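Local coordinates for protein 2-hydroxyisocaproyl-CoA dehydratase activator (PDB 4EHU) that transfers one electron to 2-hydroxyisocaproyl-CoA dehydratase at the cost of ATP hydrolysis, as a homodimer that shares one [4Fe-4S] cluster, at residues T96-G101 with K195-L200; K106-D111 with L117-N122; V210-G215 with S220-A225. All blocks are in the same frame, centred on the assembly; numbering follows the deposited sequence.

Interaction 1: residues T96-G101 with K195-L200; sequences TIIDIG and KRVSSL. With ANP (phosphoaminophosphonic acid-adenylate ester), chain D.
Within 195-200, Val-197 alone meets strand 96-100, and its two methyl groups divide the work. CG1 lies 3.7 Å from CG2 of Ile-98, the two side chains meeting at a slant. Ile-100 instead approaches Val-197 tip to tip: its CD1 stands 4.1 Å from CG2 of Val-197 and about equally far from CG1, so the end of this isoleucine fits against the fork of the valine. The two isoleucines share nearly the same conformation, so their places along the strand relative to Val-197 decide which branch touches: Ile-98 its short branch, CG2, and Ile-100 its long branch, extended (chi2 176°) and carrying CD1 out to the helix. Ile-98 and Ile-100 alternate with Asp-99, whose CB points away from the helix, as expected of a beta strand with one face packed on a helix. All three touching residues are buried and the interaction is purely apolar, burying 102 Å² in total. Just beyond the strand, Gly-101 brings its CA to 3.5 Å from O3A of the bound ATP analogue ANP. The strand lies between strands 105-110 and 210-213 in one sheet of the actin-like fold, while Met-226 of helix 220-230 packs against both Ile-98 and Val-197.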
loop_
_atom_site.group_PDB
_atom_site.type_symbol
_atom_site.label_atom_id
_atom_site.label_comp_id
_atom_site.label_asym_id
_atom_site.label_seq_id
_atom_site.Cartn_x
_atom_site.Cartn_y
_atom_site.Cartn_z
ATOM N N THR A 96 17.583 -8.617 -19.146
ATOM C CA THR A 96 16.614 -8.300 -18.107
ATOM C C THR A 96 16.593 -6.793 -17.884
ATOM O O THR A 96 17.648 -6.190 -17.694
ATOM C CB THR A 96 16.987 -9.016 -16.784
ATOM O OG1 THR A 96 17.182 -10.414 -17.050
ATOM C CG2 THR A 96 15.891 -8.822 -15.750
ATOM N N ILE A 97 15.414 -6.176 -17.962
ATOM C CA ILE A 97 15.278 -4.749 -17.652
ATOM C C ILE A 97 14.357 -4.583 -16.454
ATOM O O ILE A 97 13.257 -5.110 -16.427
ATOM C CB ILE A 97 14.713 -3.941 -18.849
ATOM C CG1 ILE A 97 15.696 -4.007 -20.015
ATOM C CG2 ILE A 97 14.468 -2.476 -18.448
ATOM C CD1 ILE A 97 15.133 -3.343 -21.313
ATOM N N ILE A 98 14.825 -3.838 -15.461
ATOM C CA ILE A 98 14.050 -3.542 -14.283
ATOM C C ILE A 98 13.759 -2.066 -14.297
ATOM O O ILE A 98 14.663 -1.259 -14.128
ATOM C CB ILE A 98 14.850 -3.876 -12.999
ATOM C CG1 ILE A 98 15.271 -5.342 -13.038
ATOM C CG2 ILE A 98 13.995 -3.577 -11.747
ATOM C CD1 ILE A 98 16.418 -5.686 -11.986
ATOM N N ASP A 99 12.488 -1.714 -14.504
ATOM C CA ASP A 99 12.080 -0.321 -14.559
ATOM C C ASP A 99 11.331 0.008 -13.279
ATOM O O ASP A 99 10.185 -0.372 -13.111
ATOM C CB ASP A 99 11.162 -0.101 -15.780
ATOM C CG ASP A 99 10.339 1.179 -15.691
ATOM O OD1 ASP A 99 10.833 2.175 -15.141
ATOM O OD2 ASP A 99 9.172 1.176 -16.197
ATOM N N ILE A 100 11.981 0.722 -12.363
ATOM C CA ILE A 100 11.273 1.128 -11.158
ATOM C C ILE A 100 10.870 2.584 -11.293
ATOM O O ILE A 100 11.725 3.460 -11.302
ATOM C CB ILE A 100 12.120 0.929 -9.889
ATOM C CG1 ILE A 100 12.622 -0.521 -9.826
ATOM C CG2 ILE A 100 11.243 1.260 -8.682
ATOM C CD1 ILE A 100 13.613 -0.811 -8.590
ATOM N N GLY A 101 9.556 2.822 -11.430
ATOM C CA GLY A 101 9.040 4.169 -11.584
ATOM C C GLY A 101 8.336 4.641 -10.320
ATOM O O GLY A 101 8.508 4.061 -9.244
ATOM N N LYS A 195 13.795 -5.974 -1.860
ATOM C CA LYS A 195 13.199 -7.290 -1.643
ATOM C C LYS A 195 11.942 -7.459 -2.471
ATOM O O LYS A 195 11.712 -8.512 -3.043
ATOM C CB LYS A 195 12.879 -7.511 -0.165
ATOM C CG LYS A 195 14.157 -7.822 0.606
ATOM C CD LYS A 195 13.902 -8.297 2.015
ATOM C CE LYS A 195 15.220 -8.748 2.678
ATOM N NZ LYS A 195 15.936 -9.830 1.923
ATOM N N ARG A 196 11.139 -6.412 -2.554
ATOM C CA ARG A 196 9.877 -6.536 -3.275
ATOM C C ARG A 196 10.067 -6.639 -4.790
ATOM O O ARG A 196 9.352 -7.403 -5.461
ATOM C CB ARG A 196 8.958 -5.377 -2.928
ATOM C CG ARG A 196 7.654 -5.437 -3.651
ATOM C CD ARG A 196 6.613 -4.595 -2.969
ATOM N NE ARG A 196 5.468 -4.453 -3.861
ATOM C CZ ARG A 196 4.560 -5.400 -4.046
ATOM N NH1 ARG A 196 4.654 -6.555 -3.395
ATOM N NH2 ARG A 196 3.557 -5.204 -4.895
ATOM N N VAL A 197 11.014 -5.881 -5.336
ATOM C CA VAL A 197 11.259 -5.921 -6.780
ATOM C C VAL A 197 12.099 -7.147 -7.115
ATOM O O VAL A 197 11.854 -7.802 -8.122
ATOM C CB VAL A 197 11.919 -4.640 -7.242
ATOM C CG1 VAL A 197 12.199 -4.679 -8.759
ATOM C CG2 VAL A 197 10.992 -3.459 -6.914
ATOM N N SER A 198 13.034 -7.521 -6.238
ATOM C CA SER A 198 13.842 -8.710 -6.527
ATOM C C SER A 198 13.005 -9.983 -6.594
ATOM O O SER A 198 13.369 -10.908 -7.306
ATOM C CB SER A 198 14.996 -8.893 -5.526
ATOM O OG SER A 198 14.516 -9.151 -4.237
ATOM N N SER A 199 11.889 -10.038 -5.867
ATOM C CA SER A 199 11.023 -11.201 -5.927
ATOM C C SER A 199 10.471 -11.349 -7.354
ATOM O O SER A 199 10.344 -12.464 -7.867
ATOM C CB SER A 199 9.876 -11.072 -4.928
ATOM O OG SER A 199 8.933 -12.118 -5.094
ATOM N N LEU A 200 10.145 -10.227 -7.988
ATOM C CA LEU A 200 9.653 -10.274 -9.372
ATOM C C LEU A 200 10.754 -10.764 -10.299
ATOM O O LEU A 200 10.530 -11.620 -11.161
ATOM C CB LEU A 200 9.210 -8.898 -9.871
ATOM C CG LEU A 200 8.112 -8.178 -9.124
ATOM C CD1 LEU A 200 7.809 -6.898 -9.883
ATOM C CD2 LEU A 200 6.875 -9.070 -9.015
HETATM P PG ANP D . 5.591 5.065 -13.790
HETATM O O1G ANP D . 4.266 5.430 -14.450
HETATM O O2G ANP D . 6.552 4.518 -14.816
HETATM O O3G ANP D . 5.429 4.180 -12.618
HETATM P PB ANP D . 7.323 7.550 -13.867
HETATM O O1B ANP D . 6.861 8.984 -13.871
HETATM O O2B ANP D . 7.862 7.005 -15.191
HETATM N N3B ANP D . 6.076 6.584 -13.157
HETATM P PA ANP D . 10.104 7.769 -13.055
HETATM O O1A ANP D . 10.196 9.106 -13.703
HETATM O O2A ANP D . 10.712 6.540 -13.694
HETATM O O3A ANP D . 8.542 7.422 -12.794
HETATM O "O5'" ANP D . 10.624 7.800 -11.534
HETATM C "C5'" ANP D . 9.988 8.646 -10.571
HETATM C "C4'" ANP D . 10.783 8.591 -9.270
HETATM O "O4'" ANP D . 12.193 8.432 -9.332
HETATM C "C3'" ANP D . 10.324 9.164 -7.942
HETATM O "O3'" ANP D . 9.193 8.444 -7.433
HETATM C "C2'" ANP D . 11.591 9.065 -7.086
HETATM O "O2'" ANP D . 11.497 8.045 -6.076
HETATM C "C1'" ANP D . 12.735 8.720 -8.039
HETATM N N9 ANP D . 13.685 9.828 -8.250
HETATM C C8 ANP D . 13.485 10.938 -8.989
HETATM N N7 ANP D . 14.600 11.712 -9.003
HETATM C C5 ANP D . 15.529 11.063 -8.258
HETATM C C6 ANP D . 16.920 11.305 -7.868
HETATM N N6 ANP D . 17.534 12.441 -8.276
HETATM N N1 ANP D . 17.535 10.373 -7.096
HETATM C C2 ANP D . 16.927 9.247 -6.694
HETATM N N3 ANP D . 15.653 8.967 -7.006
HETATM C C4 ANP D . 14.930 9.819 -7.776
#

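Interaction 2: residues K106-D111 with L117-N122; sequences KVLKLD and LNFLMN
The Phe-119 ring lies beside Leu-108, whose CD1 sits at the ring edge, near its plane, 4.1 Å from CE1 of Phe-119. Lys-106 CB approaches the same ring obliquely, 3.9 Å from CE1 of Phe-119, and the lysine chain crosses the ring at a slant. With chi1 at 173°, Phe-119 places CG opposite its backbone N, and the ring leans over to the neighbouring strand. Further along this face, Lys-106 and Met-121 run alongside each other, and SD of Met-121 is 3.6 Å from CE of Lys-106. The bend at chi4 of Lys-106 turns NZ to salt bridges with Asp-104, an ATP-binding residue, and Glu-79.

The backbones form an antiparallel hairpin, the short strand axes 4.8 Å apart at 175°. Val-107 and Leu-120 are a hydrogen-bonded pair: Val-107 N reaches Leu-120 O at 2.8 Å, and Leu-120 N returns the bond to Val-107 O. At the other end Lys-109 O takes a bond from Leu-117 N at 2.8 Å and a weak one from Asn-118 N, so two residues face one, a classic beta bulge. Asn-118 OD1 accepts from the following Phe-119 N at 2.7 Å.

Strand 116-122 is outermost in the sheet within this chain, with strand 96-100 on the far side of strand 105-110. Leu-80 of helix 79-90 packs on Lys-106 and Phe-119, whereas Ile-204 of helix 182-204 packs on Val-107 and Leu-120 from the other face.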
loop_
_atom_site.group_PDB
_atom_site.type_symbol
_atom_site.label_atom_id
_atom_site.label_comp_id
_atom_site.label_asym_id
_atom_site.label_seq_id
_atom_site.Cartn_x
_atom_site.Cartn_y
_atom_site.Cartn_z
ATOM N N LYS A 106 8.386 -2.592 -13.200
ATOM C CA LYS A 106 8.225 -3.506 -14.304
ATOM C C LYS A 106 9.489 -4.298 -14.495
ATOM O O LYS A 106 10.591 -3.742 -14.441
ATOM C CB LYS A 106 7.949 -2.712 -15.584
ATOM C CG LYS A 106 6.600 -1.985 -15.581
ATOM C CD LYS A 106 6.462 -1.176 -16.875
ATOM C CE LYS A 106 4.983 -0.884 -17.168
ATOM N NZ LYS A 106 4.442 0.213 -16.312
ATOM N N VAL A 107 9.347 -5.593 -14.732
ATOM C CA VAL A 107 10.491 -6.411 -15.074
ATOM C C VAL A 107 10.270 -7.073 -16.417
ATOM O O VAL A 107 9.285 -7.804 -16.623
ATOM C CB VAL A 107 10.780 -7.474 -14.004
ATOM C CG1 VAL A 107 11.993 -8.298 -14.407
ATOM C CG2 VAL A 107 11.015 -6.801 -12.660
ATOM N N LEU A 108 11.178 -6.781 -17.340
ATOM C CA LEU A 108 11.082 -7.252 -18.708
ATOM C C LEU A 108 12.168 -8.262 -18.943
ATOM O O LEU A 108 13.358 -8.015 -18.607
ATOM C CB LEU A 108 11.310 -6.090 -19.692
ATOM C CG LEU A 108 10.214 -5.036 -19.859
ATOM C CD1 LEU A 108 10.038 -4.192 -18.607
ATOM C CD2 LEU A 108 10.588 -4.147 -21.077
ATOM N N LYS A 109 11.801 -9.380 -19.541
ATOM C CA LYS A 109 12.784 -10.323 -20.032
ATOM C C LYS A 109 12.772 -10.235 -21.544
ATOM O O LYS A 109 11.716 -10.286 -22.167
ATOM C CB LYS A 109 12.465 -11.753 -19.579
ATOM C CG LYS A 109 13.368 -12.793 -20.206
ATOM C CD LYS A 109 13.104 -14.186 -19.644
ATOM C CE LYS A 109 14.369 -15.018 -19.573
ATOM N NZ LYS A 109 14.960 -15.011 -18.205
ATOM N N LEU A 110 13.946 -10.080 -22.140
ATOM C CA LEU A 110 14.048 -9.915 -23.587
ATOM C C LEU A 110 14.749 -11.113 -24.206
ATOM O O LEU A 110 15.595 -11.739 -23.560
ATOM C CB LEU A 110 14.876 -8.669 -23.924
ATOM C CG LEU A 110 14.427 -7.374 -23.253
ATOM C CD1 LEU A 110 15.325 -6.211 -23.706
ATOM C CD2 LEU A 110 12.962 -7.089 -23.572
ATOM N N ASP A 111 14.417 -11.407 -25.460
ATOM C CA ASP A 111 15.129 -12.434 -26.216
ATOM C C ASP A 111 16.380 -11.821 -26.831
ATOM O O ASP A 111 16.704 -10.675 -26.544
ATOM C CB ASP A 111 14.246 -13.102 -27.286
ATOM C CG ASP A 111 13.797 -12.151 -28.413
ATOM O OD1 ASP A 111 14.298 -11.020 -28.559
ATOM O OD2 ASP A 111 12.892 -12.539 -29.177
ATOM N N LEU A 117 9.998 -11.392 -24.011
ATOM C CA LEU A 117 9.804 -12.826 -23.820
ATOM C C LEU A 117 8.888 -13.096 -22.651
ATOM O O LEU A 117 8.154 -14.089 -22.633
ATOM C CB LEU A 117 11.133 -13.504 -23.481
ATOM C CG LEU A 117 11.916 -14.199 -24.578
ATOM C CD1 LEU A 117 13.181 -14.790 -23.986
ATOM C CD2 LEU A 117 11.081 -15.277 -25.254
ATOM N N ASN A 118 8.994 -12.246 -21.631
ATOM C CA ASN A 118 8.212 -12.408 -20.420
ATOM C C ASN A 118 8.175 -11.067 -19.705
ATOM O O ASN A 118 8.947 -10.172 -20.017
ATOM C CB ASN A 118 8.805 -13.517 -19.548
ATOM C CG ASN A 118 7.806 -14.069 -18.541
ATOM O OD1 ASN A 118 6.707 -13.533 -18.380
ATOM N ND2 ASN A 118 8.196 -15.128 -17.837
ATOM N N PHE A 119 7.272 -10.912 -18.757
ATOM C CA PHE A 119 7.012 -9.608 -18.184
ATOM C C PHE A 119 6.278 -9.811 -16.878
ATOM O O PHE A 119 5.339 -10.598 -16.821
ATOM C CB PHE A 119 6.144 -8.782 -19.150
ATOM C CG PHE A 119 5.674 -7.478 -18.582
ATOM C CD1 PHE A 119 6.555 -6.414 -18.435
ATOM C CD2 PHE A 119 4.357 -7.310 -18.190
ATOM C CE1 PHE A 119 6.124 -5.203 -17.928
ATOM C CE2 PHE A 119 3.928 -6.102 -17.682
ATOM C CZ PHE A 119 4.815 -5.044 -17.548
ATOM N N LEU A 120 6.694 -9.108 -15.834
ATOM C CA LEU A 120 5.937 -9.081 -14.599
ATOM C C LEU A 120 5.904 -7.664 -14.122
ATOM O O LEU A 120 6.880 -6.917 -14.279
ATOM C CB LEU A 120 6.594 -9.947 -13.519
ATOM C CG LEU A 120 6.422 -11.453 -13.612
ATOM C CD1 LEU A 120 7.320 -12.106 -12.537
ATOM C CD2 LEU A 120 4.964 -11.843 -13.377
ATOM N N MET A 121 4.798 -7.280 -13.527
ATOM C CA MET A 121 4.685 -5.932 -13.039
ATOM C C MET A 121 3.947 -5.920 -11.732
ATOM O O MET A 121 2.902 -6.570 -11.587
ATOM C CB MET A 121 3.932 -5.079 -14.036
ATOM C CG MET A 121 3.590 -3.719 -13.478
ATOM S SD MET A 121 2.953 -2.656 -14.777
ATOM C CE MET A 121 1.483 -3.536 -15.307
ATOM N N ASN A 122 4.498 -5.187 -10.776
ATOM C CA ASN A 122 3.772 -4.891 -9.560
ATOM C C ASN A 122 3.147 -3.528 -9.802
ATOM O O ASN A 122 3.872 -2.529 -9.937
ATOM C CB ASN A 122 4.703 -4.810 -8.328
ATOM C CG ASN A 122 5.205 -6.190 -7.824
ATOM O OD1 ASN A 122 4.588 -7.226 -8.078
ATOM N ND2 ASN A 122 6.317 -6.182 -7.056
#

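Interaction 3: residues V210-G215 with S220-A225; sequences VVMVGG and SGIVRA. With ANP (phosphoaminophosphonic acid-adenylate ester), chain D; ACT (acetate ion), chain I.
The contact belongs to the beta-alpha-beta unit made by strand 210-213, helix 220-230 and strand 234-235 in the actin-like ATPase fold, with a glycine pair at the strand's end that lies against the nucleotide. Strand and helix meet at the sulfur of Met-212, whose CB points at the helix. In the conformer described, one of two modelled, SD of Met-212 lies 4.0 Å from CG2 of Val-223 and 4.2 Å from CG2 of Ile-222. Met-212 has CG opposite its backbone N (chi1 -171°) and stays extended to SD, which carries the sulfur to the helix before the chain bends at chi3. The methionine chain and the valine run past one another head to tail, so the contact is made flank to flank. Ile-222 turns its end away from the strand, toward His-190 and Val-193 of helix 182-204.

Beyond the strand, Gly-214 and Gly-215 line the nucleotide pocket. Gly-214 has a positive phi, and its CA lies 3.4 Å from O2A of the ATP analogue ANP. Gly-215 N donates to the same O2A of ANP at 2.8 Å and 160°, with a weaker, more bent bond to O5' of ANP.

On another side of the helix, Arg-224 meets an acetate ion, probably from the crystallisation liquor, at the edge of its guanidinium. Its NE bonds to both carboxylate oxygens, and its NH2, which also bonds to Gly-148 O, reaches O of the acetate at 2.9 Å with an angle of 156°.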
loop_
_atom_site.group_PDB
_atom_site.type_symbol
_atom_site.label_atom_id
_atom_site.label_comp_id
_atom_site.label_asym_id
_atom_site.label_seq_id
_atom_site.Cartn_x
_atom_site.Cartn_y
_atom_site.Cartn_z
ATOM N N VAL A 210 21.711 -7.437 -16.814
ATOM C CA VAL A 210 20.578 -6.900 -16.073
ATOM C C VAL A 210 20.759 -5.402 -16.018
ATOM O O VAL A 210 21.814 -4.912 -15.590
ATOM C CB VAL A 210 20.526 -7.466 -14.641
ATOM C CG1 VAL A 210 19.350 -6.889 -13.875
ATOM C CG2 VAL A 210 20.471 -8.985 -14.684
ATOM N N VAL A 211 19.748 -4.669 -16.465
ATOM C CA VAL A 211 19.827 -3.226 -16.501
ATOM C C VAL A 211 18.695 -2.625 -15.697
ATOM O O VAL A 211 17.551 -3.039 -15.838
ATOM C CB VAL A 211 19.726 -2.706 -17.952
ATOM C CG1 VAL A 211 19.667 -1.167 -17.973
ATOM C CG2 VAL A 211 20.916 -3.249 -18.791
ATOM N N MET A 212 19.004 -1.653 -14.846
ATOM C CA MET A 212 17.952 -0.918 -14.146
ATOM C C MET A 212 17.749 0.467 -14.759
ATOM O O MET A 212 18.702 1.182 -15.067
ATOM C CB MET A 212 18.234 -0.772 -12.649
ATOM C CG MET A 212 17.026 -0.206 -11.888
ATOM S SD MET A 212 17.267 -0.008 -10.117
ATOM C CE MET A 212 17.801 -1.682 -9.769
ATOM N N VAL A 213 16.480 0.824 -14.925
ATOM C CA VAL A 213 16.079 2.114 -15.447
ATOM C C VAL A 213 14.927 2.671 -14.599
ATOM O O VAL A 213 14.486 2.036 -13.623
ATOM C CB VAL A 213 15.602 1.978 -16.916
ATOM C CG1 VAL A 213 16.727 1.375 -17.741
ATOM C CG2 VAL A 213 14.328 1.118 -16.999
ATOM N N GLY A 214 14.460 3.864 -14.966
ATOM C CA GLY A 214 13.475 4.562 -14.159
ATOM C C GLY A 214 14.161 5.537 -13.223
ATOM O O GLY A 214 15.390 5.468 -12.998
ATOM N N GLY A 215 13.359 6.429 -12.649
ATOM C CA GLY A 215 13.892 7.474 -11.788
ATOM C C GLY A 215 14.504 6.876 -10.520
ATOM O O GLY A 215 15.473 7.425 -9.993
ATOM N N SER A 220 21.498 5.265 -5.924
ATOM C CA SER A 220 22.553 4.254 -5.945
ATOM C C SER A 220 22.344 3.235 -4.851
ATOM O O SER A 220 22.788 2.110 -4.991
ATOM C CB SER A 220 23.929 4.904 -5.777
ATOM O OG SER A 220 24.019 5.505 -4.502
ATOM N N GLY A 221 21.653 3.624 -3.782
ATOM C CA GLY A 221 21.341 2.706 -2.694
ATOM C C GLY A 221 20.396 1.612 -3.126
ATOM O O GLY A 221 20.509 0.462 -2.701
ATOM N N ILE A 222 19.419 1.969 -3.960
ATOM C CA ILE A 222 18.494 0.971 -4.490
ATOM C C ILE A 222 19.225 0.048 -5.458
ATOM O O ILE A 222 19.017 -1.165 -5.432
ATOM C CB ILE A 222 17.312 1.627 -5.197
ATOM C CG1 ILE A 222 16.422 2.347 -4.169
ATOM C CG2 ILE A 222 16.525 0.564 -5.990
ATOM C CD1 ILE A 222 15.607 1.408 -3.240
ATOM N N VAL A 223 20.085 0.600 -6.303
ATOM C CA VAL A 223 20.848 -0.229 -7.222
ATOM C C VAL A 223 21.710 -1.233 -6.430
ATOM O O VAL A 223 21.694 -2.429 -6.732
ATOM C CB VAL A 223 21.703 0.608 -8.165
ATOM C CG1 VAL A 223 22.552 -0.306 -9.064
ATOM C CG2 VAL A 223 20.775 1.511 -9.018
ATOM N N ARG A 224 22.428 -0.761 -5.413
ATOM C CA ARG A 224 23.285 -1.663 -4.631
ATOM C C ARG A 224 22.459 -2.744 -3.924
ATOM O O ARG A 224 22.844 -3.916 -3.918
ATOM C CB ARG A 224 24.094 -0.884 -3.591
ATOM C CG ARG A 224 25.198 -0.051 -4.201
ATOM C CD ARG A 224 26.096 0.545 -3.110
ATOM N NE ARG A 224 25.366 1.368 -2.152
ATOM C CZ ARG A 224 25.100 2.665 -2.308
ATOM N NH1 ARG A 224 25.518 3.306 -3.390
ATOM N NH2 ARG A 224 24.423 3.319 -1.365
ATOM N N ALA A 225 21.330 -2.361 -3.326
ATOM C CA ALA A 225 20.486 -3.326 -2.623
ATOM C C ALA A 225 19.913 -4.345 -3.603
ATOM O O ALA A 225 19.830 -5.537 -3.288
ATOM C CB ALA A 225 19.376 -2.610 -1.888
HETATM P PG ANP D . 5.591 5.065 -13.790
HETATM O O1G ANP D . 4.266 5.430 -14.450
HETATM O O2G ANP D . 6.552 4.518 -14.816
HETATM O O3G ANP D . 5.429 4.180 -12.618
HETATM P PB ANP D . 7.323 7.550 -13.867
HETATM O O1B ANP D . 6.861 8.984 -13.871
HETATM O O2B ANP D . 7.862 7.005 -15.191
HETATM N N3B ANP D . 6.076 6.584 -13.157
HETATM P PA ANP D . 10.104 7.769 -13.055
HETATM O O1A ANP D . 10.196 9.106 -13.703
HETATM O O2A ANP D . 10.712 6.540 -13.694
HETATM O O3A ANP D . 8.542 7.422 -12.794
HETATM O "O5'" ANP D . 10.624 7.800 -11.534
HETATM C "C5'" ANP D . 9.988 8.646 -10.571
HETATM C "C4'" ANP D . 10.783 8.591 -9.270
HETATM O "O4'" ANP D . 12.193 8.432 -9.332
HETATM C "C3'" ANP D . 10.324 9.164 -7.942
HETATM O "O3'" ANP D . 9.193 8.444 -7.433
HETATM C "C2'" ANP D . 11.591 9.065 -7.086
HETATM O "O2'" ANP D . 11.497 8.045 -6.076
HETATM C "C1'" ANP D . 12.735 8.720 -8.039
HETATM N N9 ANP D . 13.685 9.828 -8.250
HETATM C C8 ANP D . 13.485 10.938 -8.989
HETATM N N7 ANP D . 14.600 11.712 -9.003
HETATM C C5 ANP D . 15.529 11.063 -8.258
HETATM C C6 ANP D . 16.920 11.305 -7.868
HETATM N N6 ANP D . 17.534 12.441 -8.276
HETATM N N1 ANP D . 17.535 10.373 -7.096
HETATM C C2 ANP D . 16.927 9.247 -6.694
HETATM N N3 ANP D . 15.653 8.967 -7.006
HETATM C C4 ANP D . 14.930 9.819 -7.776
HETATM C C ACT I . 24.242 0.558 1.160
HETATM O O ACT I . 23.489 1.307 0.494
HETATM O OXT ACT I . 25.419 0.392 0.739
HETATM C CH3 ACT I . 23.766 -0.093 2.427
#

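Overall arrangement
The three contacts share one mixed sheet, with strand 96-100 in the middle. Interactions 1 and 2 have centres about 9 Å apart and are joined by backbone bonds between strands 96-100 and 105-110, such as Asp-99 N to Lys-106 O at 2.8 Å. Interaction 3 lies about 9 Å from interaction 1, centre to centre, on the opposite neighbour strand, where Ile-98 N meets Val-211 O at 2.9 Å. Interactions 2 and 3 do not touch; their nearest atoms are about 7 Å apart. Interactions 1 and 3 both touch ANP through glycines after their strands, whereas in interaction 2 the Lys-106 side chain comes to about 5 Å from the nucleotide and about 6 Å from the magnesium ion.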